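Local coordinates for GTPase activator-like protein (Chaetomium thermophilum, PDB 5HIU) that forms the N-terminal all-helical part of TSC2, a tuberous sclerosis complex protein that probably acts as a GTPase activator, at residues N246-C251 / S279-S284; R287-F292 / R313-V318; M213-C218 / I252-S257. All blocks are in the same frame, centred on the assembly; numbering follows the deposited sequence.

Interaction 1: N246-C251 / S279-S284; sequences NKLKYC and SHHGQS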
loop_
_atom_site.group_PDB
_atom_site.type_symbol
_atom_site.label_atom_id
_atom_site.label_comp_id
_atom_site.label_asym_id
_atom_site.label_seq_id
_atom_site.Cartn_x
_atom_site.Cartn_y
_atom_site.Cartn_z
ATOM N N ASN A 246 -13.013 -8.259 -6.418
ATOM C CA ASN A 246 -13.486 -6.925 -6.833
ATOM C C ASN A 246 -12.622 -5.713 -6.399
ATOM O O ASN A 246 -12.878 -4.584 -6.825
ATOM C CB ASN A 246 -14.918 -6.723 -6.345
ATOM C CG ASN A 246 -15.033 -6.821 -4.837
ATOM O OD1 ASN A 246 -14.244 -7.508 -4.191
ATOM N ND2 ASN A 246 -16.021 -6.149 -4.271
ATOM N N LYS A 247 -11.620 -5.943 -5.553
ATOM C CA LYS A 247 -10.669 -4.894 -5.138
ATOM C C LYS A 247 -9.364 -4.882 -5.942
ATOM O O LYS A 247 -8.578 -3.914 -5.874
ATOM C CB LYS A 247 -10.319 -5.082 -3.662
ATOM C CG LYS A 247 -11.512 -4.976 -2.735
ATOM C CD LYS A 247 -12.036 -3.550 -2.725
ATOM C CE LYS A 247 -13.466 -3.482 -2.272
ATOM N NZ LYS A 247 -14.061 -2.236 -2.804
ATOM N N LEU A 248 -9.145 -5.961 -6.691
ATOM C CA LEU A 248 -7.878 -6.209 -7.361
ATOM C C LEU A 248 -7.537 -5.088 -8.321
ATOM O O LEU A 248 -6.468 -4.516 -8.230
ATOM C CB LEU A 248 -7.910 -7.554 -8.097
ATOM C CG LEU A 248 -6.567 -8.147 -8.545
ATOM C CD1 LEU A 248 -5.695 -8.514 -7.352
ATOM C CD2 LEU A 248 -6.806 -9.363 -9.432
ATOM N N LYS A 249 -8.444 -4.753 -9.226
ATOM C CA LYS A 249 -8.177 -3.671 -10.154
ATOM C C LYS A 249 -7.620 -2.463 -9.400
ATOM O O LYS A 249 -6.579 -1.913 -9.771
ATOM C CB LYS A 249 -9.439 -3.284 -10.925
ATOM C CG LYS A 249 -9.221 -2.149 -11.917
ATOM C CD LYS A 249 -10.436 -1.888 -12.786
ATOM C CE LYS A 249 -10.231 -0.595 -13.555
ATOM N NZ LYS A 249 -11.161 -0.404 -14.707
ATOM N N TYR A 250 -8.299 -2.073 -8.326
ATOM C CA TYR A 250 -7.953 -0.856 -7.611
ATOM C C TYR A 250 -6.569 -0.977 -6.945
ATOM O O TYR A 250 -5.741 -0.068 -7.081
ATOM C CB TYR A 250 -9.074 -0.496 -6.613
ATOM C CG TYR A 250 -10.360 0.058 -7.250
ATOM C CD1 TYR A 250 -10.561 0.037 -8.636
ATOM C CD2 TYR A 250 -11.377 0.594 -6.452
ATOM C CE1 TYR A 250 -11.713 0.552 -9.200
ATOM C CE2 TYR A 250 -12.537 1.108 -7.010
ATOM C CZ TYR A 250 -12.692 1.082 -8.384
ATOM O OH TYR A 250 -13.826 1.580 -8.960
ATOM N N CYS A 251 -6.296 -2.081 -6.254
ATOM C CA CYS A 251 -4.924 -2.325 -5.748
ATOM C C CYS A 251 -3.858 -2.228 -6.865
ATOM O O CYS A 251 -2.857 -1.527 -6.736
ATOM C CB CYS A 251 -4.837 -3.695 -5.110
ATOM S SG CYS A 251 -5.841 -3.845 -3.629
ATOM N N SER A 279 0.111 -15.253 -7.436
ATOM C CA SER A 279 -0.990 -15.751 -6.618
ATOM C C SER A 279 -2.146 -16.031 -7.551
ATOM O O SER A 279 -2.052 -15.756 -8.745
ATOM C CB SER A 279 -1.408 -14.692 -5.594
ATOM O OG SER A 279 -2.462 -13.884 -6.110
ATOM N N HIS A 280 -3.238 -16.563 -7.008
ATOM C CA HIS A 280 -4.461 -16.798 -7.787
ATOM C C HIS A 280 -4.914 -15.583 -8.588
ATOM O O HIS A 280 -5.602 -15.710 -9.598
ATOM C CB HIS A 280 -5.601 -17.281 -6.886
ATOM C CG HIS A 280 -5.992 -16.318 -5.811
ATOM N ND1 HIS A 280 -5.277 -16.173 -4.638
ATOM C CD2 HIS A 280 -7.054 -15.484 -5.709
ATOM C CE1 HIS A 280 -5.864 -15.270 -3.874
ATOM N NE2 HIS A 280 -6.945 -14.838 -4.500
ATOM N N HIS A 281 -4.519 -14.404 -8.134
ATOM C CA HIS A 281 -4.834 -13.173 -8.840
ATOM C C HIS A 281 -3.992 -12.984 -10.110
ATOM O O HIS A 281 -4.347 -12.193 -10.988
ATOM C CB HIS A 281 -4.651 -11.986 -7.892
ATOM C CG HIS A 281 -5.651 -11.938 -6.772
ATOM N ND1 HIS A 281 -7.013 -11.907 -6.990
ATOM C CD2 HIS A 281 -5.484 -11.888 -5.429
ATOM C CE1 HIS A 281 -7.642 -11.856 -5.830
ATOM N NE2 HIS A 281 -6.737 -11.836 -4.866
ATOM N N GLY A 282 -2.877 -13.708 -10.199
ATOM C CA GLY A 282 -1.965 -13.642 -11.351
ATOM C C GLY A 282 -2.674 -13.439 -12.660
ATOM O O GLY A 282 -2.483 -12.414 -13.318
ATOM N N GLN A 283 -3.498 -14.411 -13.037
ATOM C CA GLN A 283 -4.257 -14.334 -14.287
ATOM C C GLN A 283 -5.084 -13.059 -14.379
ATOM O O GLN A 283 -5.004 -12.335 -15.372
ATOM C CB GLN A 283 -5.170 -15.568 -14.482
ATOM C CG GLN A 283 -4.477 -16.791 -15.083
ATOM C CD GLN A 283 -3.613 -16.434 -16.289
ATOM O OE1 GLN A 283 -4.079 -15.779 -17.227
ATOM N NE2 GLN A 283 -2.343 -16.838 -16.259
ATOM N N SER A 284 -5.862 -12.785 -13.333
ATOM C CA SER A 284 -6.707 -11.591 -13.279
ATOM C C SER A 284 -5.874 -10.313 -13.361
ATOM O O SER A 284 -6.251 -9.359 -14.051
ATOM C CB SER A 284 -7.560 -11.605 -12.009
ATOM O OG SER A 284 -8.482 -12.685 -12.039
#

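Interaction 2: R287-F292 / R313-V318; sequences RILLDF and RGALSV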
loop_
_atom_site.group_PDB
_atom_site.type_symbol
_atom_site.label_atom_id
_atom_site.label_comp_id
_atom_site.label_asym_id
_atom_site.label_seq_id
_atom_site.Cartn_x
_atom_site.Cartn_y
_atom_site.Cartn_z
ATOM N N ARG A 287 -4.716 -9.645 -16.997
ATOM C CA ARG A 287 -5.936 -9.183 -17.660
ATOM C C ARG A 287 -6.253 -7.724 -17.323
ATOM O O ARG A 287 -6.567 -6.925 -18.214
ATOM C CB ARG A 287 -7.076 -10.097 -17.213
ATOM C CG ARG A 287 -8.463 -9.756 -17.740
ATOM C CD ARG A 287 -9.308 -11.015 -17.888
ATOM N NE ARG A 287 -9.114 -11.945 -16.775
ATOM C CZ ARG A 287 -9.902 -12.040 -15.703
ATOM N NH1 ARG A 287 -10.979 -11.267 -15.561
ATOM N NH2 ARG A 287 -9.612 -12.932 -14.758
ATOM N N ILE A 288 -6.152 -7.396 -16.029
ATOM C CA ILE A 288 -6.344 -6.027 -15.527
ATOM C C ILE A 288 -5.327 -5.083 -16.133
ATOM O O ILE A 288 -5.679 -4.024 -16.642
ATOM C CB ILE A 288 -6.241 -5.975 -13.975
ATOM C CG1 ILE A 288 -7.492 -6.590 -13.348
ATOM C CG2 ILE A 288 -6.053 -4.545 -13.456
ATOM C CD1 ILE A 288 -7.327 -6.998 -11.897
ATOM N N LEU A 289 -4.059 -5.465 -16.042
ATOM C CA LEU A 289 -2.953 -4.659 -16.569
ATOM C C LEU A 289 -3.086 -4.387 -18.064
ATOM O O LEU A 289 -2.679 -3.319 -18.550
ATOM C CB LEU A 289 -1.629 -5.388 -16.335
ATOM C CG LEU A 289 -1.032 -5.393 -14.938
ATOM C CD1 LEU A 289 0.065 -6.439 -14.864
ATOM C CD2 LEU A 289 -0.481 -4.020 -14.582
ATOM N N LEU A 290 -3.611 -5.367 -18.799
ATOM C CA LEU A 290 -3.804 -5.200 -20.235
ATOM C C LEU A 290 -4.987 -4.305 -20.466
ATOM O O LEU A 290 -4.920 -3.418 -21.324
ATOM C CB LEU A 290 -4.030 -6.533 -20.934
ATOM C CG LEU A 290 -2.777 -7.386 -21.096
ATOM C CD1 LEU A 290 -3.180 -8.817 -21.418
ATOM C CD2 LEU A 290 -1.855 -6.819 -22.164
ATOM N N ASP A 291 -6.058 -4.537 -19.689
ATOM C CA ASP A 291 -7.257 -3.681 -19.715
ATOM C C ASP A 291 -6.875 -2.206 -19.681
ATOM O O ASP A 291 -7.473 -1.406 -20.379
ATOM C CB ASP A 291 -8.203 -3.969 -18.535
ATOM C CG ASP A 291 -9.093 -5.178 -18.757
ATOM O OD1 ASP A 291 -9.224 -5.666 -19.900
ATOM O OD2 ASP A 291 -9.677 -5.637 -17.756
ATOM N N PHE A 292 -5.873 -1.841 -18.889
ATOM C CA PHE A 292 -5.445 -0.451 -18.861
ATOM C C PHE A 292 -5.024 -0.015 -20.247
ATOM O O PHE A 292 -5.214 1.133 -20.623
ATOM C CB PHE A 292 -4.329 -0.232 -17.845
ATOM C CG PHE A 292 -4.734 -0.555 -16.434
ATOM C CD1 PHE A 292 -5.977 -0.157 -15.942
ATOM C CD2 PHE A 292 -3.877 -1.255 -15.590
ATOM C CE1 PHE A 292 -6.348 -0.453 -14.638
ATOM C CE2 PHE A 292 -4.249 -1.553 -14.283
ATOM C CZ PHE A 292 -5.486 -1.154 -13.806
ATOM N N ARG A 313 0.522 4.238 -18.144
ATOM C CA ARG A 313 1.966 4.317 -17.921
ATOM C C ARG A 313 2.444 3.362 -16.839
ATOM O O ARG A 313 3.613 2.945 -16.833
ATOM C CB ARG A 313 2.375 5.708 -17.473
ATOM C CG ARG A 313 2.029 6.846 -18.415
ATOM C CD ARG A 313 2.632 8.121 -17.867
ATOM N NE ARG A 313 4.070 7.956 -17.631
ATOM C CZ ARG A 313 4.773 8.591 -16.693
ATOM N NH1 ARG A 313 4.191 9.457 -15.861
ATOM N NH2 ARG A 313 6.076 8.347 -16.575
ATOM N N GLY A 314 1.562 3.066 -15.892
ATOM C CA GLY A 314 1.913 2.197 -14.792
ATOM C C GLY A 314 1.930 0.778 -15.282
ATOM O O GLY A 314 2.899 0.058 -15.053
ATOM N N ALA A 315 0.835 0.403 -15.950
ATOM C CA ALA A 315 0.675 -0.893 -16.619
ATOM C C ALA A 315 1.891 -1.239 -17.453
ATOM O O ALA A 315 2.347 -2.373 -17.444
ATOM C CB ALA A 315 -0.561 -0.896 -17.504
ATOM N N LEU A 316 2.415 -0.259 -18.170
ATOM C CA LEU A 316 3.632 -0.445 -18.938
ATOM C C LEU A 316 4.785 -0.806 -18.014
ATOM O O LEU A 316 5.541 -1.741 -18.269
ATOM C CB LEU A 316 3.982 0.838 -19.710
ATOM C CG LEU A 316 3.539 0.972 -21.176
ATOM C CD1 LEU A 316 2.148 0.420 -21.466
ATOM C CD2 LEU A 316 3.630 2.433 -21.597
ATOM N N SER A 317 4.923 -0.036 -16.949
ATOM C CA SER A 317 6.016 -0.200 -16.013
ATOM C C SER A 317 5.980 -1.610 -15.435
ATOM O O SER A 317 6.997 -2.313 -15.380
ATOM C CB SER A 317 5.868 0.830 -14.882
ATOM O OG SER A 317 7.069 0.986 -14.155
ATOM N N VAL A 318 4.791 -2.011 -15.005
ATOM C CA VAL A 318 4.619 -3.273 -14.307
ATOM C C VAL A 318 4.725 -4.410 -15.306
ATOM O O VAL A 318 5.264 -5.469 -14.993
ATOM C CB VAL A 318 3.272 -3.316 -13.531
ATOM C CG1 VAL A 318 2.947 -4.720 -13.081
ATOM C CG2 VAL A 318 3.325 -2.393 -12.325
#

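Interaction 3: M213-C218 / I252-S257; sequences MLLKIC and IQVLSS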
loop_
_atom_site.group_PDB
_atom_site.type_symbol
_atom_site.label_atom_id
_atom_site.label_comp_id
_atom_site.label_asym_id
_atom_site.label_seq_id
_atom_site.Cartn_x
_atom_site.Cartn_y
_atom_site.Cartn_z
ATOM N N MET A 213 -9.864 2.240 2.257
ATOM C CA MET A 213 -9.280 3.273 3.090
ATOM C C MET A 213 -7.788 3.484 2.760
ATOM O O MET A 213 -7.325 4.629 2.662
ATOM C CB MET A 213 -9.465 2.867 4.555
ATOM C CG MET A 213 -9.160 3.921 5.595
ATOM S SD MET A 213 -10.249 5.334 5.456
ATOM C CE MET A 213 -9.166 6.561 4.709
ATOM N N LEU A 214 -7.050 2.387 2.562
ATOM C CA LEU A 214 -5.623 2.481 2.261
ATOM C C LEU A 214 -5.359 3.095 0.900
ATOM O O LEU A 214 -4.361 3.797 0.705
ATOM C CB LEU A 214 -4.984 1.119 2.245
ATOM C CG LEU A 214 -5.118 0.325 3.515
ATOM C CD1 LEU A 214 -5.010 -1.123 3.113
ATOM C CD2 LEU A 214 -4.070 0.736 4.535
ATOM N N LEU A 215 -6.237 2.808 -0.049
ATOM C CA LEU A 215 -6.015 3.284 -1.390
ATOM C C LEU A 215 -6.308 4.764 -1.466
ATOM O O LEU A 215 -5.597 5.497 -2.147
ATOM C CB LEU A 215 -6.857 2.507 -2.379
ATOM C CG LEU A 215 -6.531 1.026 -2.425
ATOM C CD1 LEU A 215 -7.370 0.386 -3.511
ATOM C CD2 LEU A 215 -5.049 0.729 -2.641
ATOM N N LYS A 216 -7.350 5.200 -0.769
ATOM C CA LYS A 216 -7.641 6.632 -0.620
ATOM C C LYS A 216 -6.338 7.324 -0.200
ATOM O O LYS A 216 -5.783 8.172 -0.910
ATOM C CB LYS A 216 -8.722 6.819 0.451
ATOM C CG LYS A 216 -9.571 8.074 0.351
ATOM C CD LYS A 216 -10.733 8.018 1.347
ATOM C CE LYS A 216 -12.042 8.428 0.686
ATOM N NZ LYS A 216 -13.161 8.609 1.655
ATOM N N ILE A 217 -5.822 6.900 0.940
ATOM C CA ILE A 217 -4.608 7.476 1.478
ATOM C C ILE A 217 -3.463 7.411 0.470
ATOM O O ILE A 217 -2.692 8.353 0.342
ATOM C CB ILE A 217 -4.234 6.794 2.791
ATOM C CG1 ILE A 217 -5.301 7.129 3.843
ATOM C CG2 ILE A 217 -2.866 7.232 3.273
ATOM C CD1 ILE A 217 -5.286 6.187 5.025
ATOM N N CYS A 218 -3.371 6.315 -0.267
ATOM C CA CYS A 218 -2.375 6.189 -1.313
ATOM C C CYS A 218 -2.474 7.297 -2.351
ATOM O O CYS A 218 -1.484 7.926 -2.707
ATOM C CB CYS A 218 -2.502 4.842 -2.002
ATOM S SG CYS A 218 -1.696 3.497 -1.101
ATOM N N ILE A 252 -4.109 -2.903 -7.978
ATOM C CA ILE A 252 -3.201 -2.852 -9.111
ATOM C C ILE A 252 -3.095 -1.433 -9.663
ATOM O O ILE A 252 -1.974 -0.937 -9.878
ATOM C CB ILE A 252 -3.590 -3.851 -10.230
ATOM C CG1 ILE A 252 -3.551 -5.301 -9.725
ATOM C CG2 ILE A 252 -2.642 -3.729 -11.406
ATOM C CD1 ILE A 252 -2.236 -5.722 -9.086
ATOM N N GLN A 253 -4.234 -0.770 -9.887
ATOM C CA GLN A 253 -4.191 0.655 -10.242
ATOM C C GLN A 253 -3.236 1.379 -9.303
ATOM O O GLN A 253 -2.268 2.015 -9.741
ATOM C CB GLN A 253 -5.555 1.332 -10.137
ATOM C CG GLN A 253 -6.418 1.219 -11.372
ATOM C CD GLN A 253 -7.503 2.280 -11.417
ATOM O OE1 GLN A 253 -8.035 2.681 -10.381
ATOM N NE2 GLN A 253 -7.844 2.736 -12.621
ATOM N N VAL A 254 -3.492 1.275 -8.007
ATOM C CA VAL A 254 -2.794 2.161 -7.095
ATOM C C VAL A 254 -1.333 1.800 -7.048
ATOM O O VAL A 254 -0.472 2.674 -7.190
ATOM C CB VAL A 254 -3.423 2.178 -5.695
ATOM C CG1 VAL A 254 -2.496 2.827 -4.687
ATOM C CG2 VAL A 254 -4.746 2.916 -5.746
ATOM N N LEU A 255 -1.055 0.518 -6.850
ATOM C CA LEU A 255 0.336 0.003 -6.822
ATOM C C LEU A 255 1.115 0.219 -8.123
ATOM O O LEU A 255 2.295 0.561 -8.074
ATOM C CB LEU A 255 0.338 -1.482 -6.559
ATOM C CG LEU A 255 -0.178 -1.872 -5.208
ATOM C CD1 LEU A 255 -0.707 -3.296 -5.276
ATOM C CD2 LEU A 255 0.942 -1.725 -4.202
ATOM N N SER A 256 0.458 0.007 -9.263
ATOM C CA SER A 256 1.094 0.243 -10.563
ATOM C C SER A 256 1.448 1.699 -10.737
ATOM O O SER A 256 2.443 2.033 -11.351
ATOM C CB SER A 256 0.197 -0.186 -11.719
ATOM O OG SER A 256 0.266 -1.592 -11.882
ATOM N N SER A 257 0.623 2.560 -10.174
ATOM C CA SER A 257 0.864 3.981 -10.248
ATOM C C SER A 257 2.018 4.377 -9.338
ATOM O O SER A 257 2.890 5.134 -9.733
ATOM C CB SER A 257 -0.429 4.732 -9.934
ATOM O OG SER A 257 -1.393 4.459 -10.957
#

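Interaction 1: N246-C251 / S279-S284
Leu248 on helix 245-261 and His281 near the start of helix 281-294 carry most of this contact, with Ser284 one turn further along the second helix; it joins two helices of the all-helical, solenoid-like N-terminal part of TSC2. The principal interaction is CH-pi. Methyl CD1 of Leu248 sits over one face of the imidazole of His281, 3.7 Å from the ring centroid and 23° off the ring normal; its nearest ring atom is CG of His281, at 3.5 Å. Leu248 can reach this face because its CG lies anti to the backbone N (chi1 -164°), which carries the forked end out from the helix and across the imidazole.

Van der Waals contact adds the second branch. CD2 of Leu248 meets CB of Ser284 at 3.5 Å and comes equally near ND1 of His281, so this branch touches two residues three positions apart on the second segment. Ile276 of helix 266-277 touches both Leu248 and His281, and Thr285 and Ile288 also touch the leucine.

The polar interactions run beside the apolar patch, not across it. Ser279, just ahead of the turn that leads into the helix, accepts a capping hydrogen bond at OG from the backbone N of His281, 2.9 Å long with an N-H...O angle of 157°. The same OG is hydrogen-bonded to the carbonyl of Ile276, which ties the start of this helix to the end of the preceding one. NE2 of His281 makes a weak hydrogen bond to the carbonyl of Ile243.

No hydrogen bond joins the two segments. His281 offers an aromatic face to a leucine while NE2 has a weak polar partner, a combination that lets a buried imidazole fit into a largely apolar interface between helices.

Interaction 2: R287-F292 / R313-V318
Two consecutive helices of the all-helical, solenoid-like fold, 281-294 and 302-322, meet here where Leu289 and Phe292 pack on Ala315 and Val318. Their local axes approach to 8.7 Å and make an angle of 135° between N-to-C directions, an antiparallel but markedly splayed crossing. Ala315 lies at the tightest point: its CA is 5.2 Å from that of Leu289, and its methyl CB touches the carbonyl O of Leu289 at 3.4 Å. The same methyl lies 3.8 Å from CB of Phe292 and stands at the edge of the phenyl ring, near the ring plane and beside CD2.

Further along, the forked end of Leu289 crosses Val318 at about a right angle. CG1 of Val318, turned to the leucine by its position anti to the backbone N (chi1 167°), lies 3.8 Å from both CD1 and CD2 of Leu289, so one valine methyl faces the mouth of the leucine fork. All four residues are buried and purely apolar in their side chains.

Helix 245-261 flanks the pair, with Leu248 against Ile288 and Ser256 against Val318. On other faces, Leu290 packs on Leu338 and Leu339 of helix 336-348, while Leu316 meets Ile358 of helix 352-366.

Interaction 3: M213-C218 / I252-S257
Helices 204-219 and 245-261 come together with the CA atoms of Leu215 and Val254 6.6 Å apart, close enough for Val254 to fit between two side chains of the facing helix, Leu215 and Cys218. The valine uses its two methyls separately. CG1 presses on CB of Cys218 at 3.4 Å and also lies 3.7 Å from the sulfur SG of that cysteine. CG2 instead faces Leu215, 3.8 Å from its CD2. With CG1 anti to the backbone N and CG2 anti to the carbonyl carbon (chi1 166°), the fork opens toward both neighbours at once. Leu215 starts off to one side of the interface, crosses Val254 obliquely, and its CD2 meets CB of Val254, also at 3.8 Å; its other branch, CD1, packs on Tyr250, one turn earlier on the valine's own helix.

These are neighbouring helices of the alpha-solenoid built by this N-terminal part of TSC2, and they are linked in sequence through helix 224-240. Side chains of that intervening helix also touch the contact, Ile234 at Leu215 and Cys230 at Cys218.

Within helix 245-261, the carbonyl O of Gln253 is gripped twice by Ser257. The hydroxyl OG donates to it at 2.9 Å, tilted 34° from the carbonyl plane, and the backbone N of Ser257 arrives from the opposite face at 3.0 Å. The serine hydroxyl, on a buried residue, thus finds its acceptor within its own helix. Elsewhere on helix 204-219, Met213 and Ile217 reach helix 139-163, where Tyr151 packs on Ile217.

In the fold
The three contacts form a compact cluster in the middle of the elongated helical chain, with centres 12 to 14 Å apart. Helix 245-261 enters interactions 1 and 3 and also flanks interaction 2; helix 281-294 is common to interactions 1 and 2. Along the chain the segments of interactions 1 and 3 alternate, whereas interaction 2 follows both. The contacts also touch directly: CD2 of Leu248 lies 3.5 Å from CD1 of Ile288, and CZ of Phe292 lies 3.5 Å from CG of Gln253. Side-chain contacts thus link helices 204-219, 245-261, 281-294 and 302-322 in a mostly buried region near the middle of the chain.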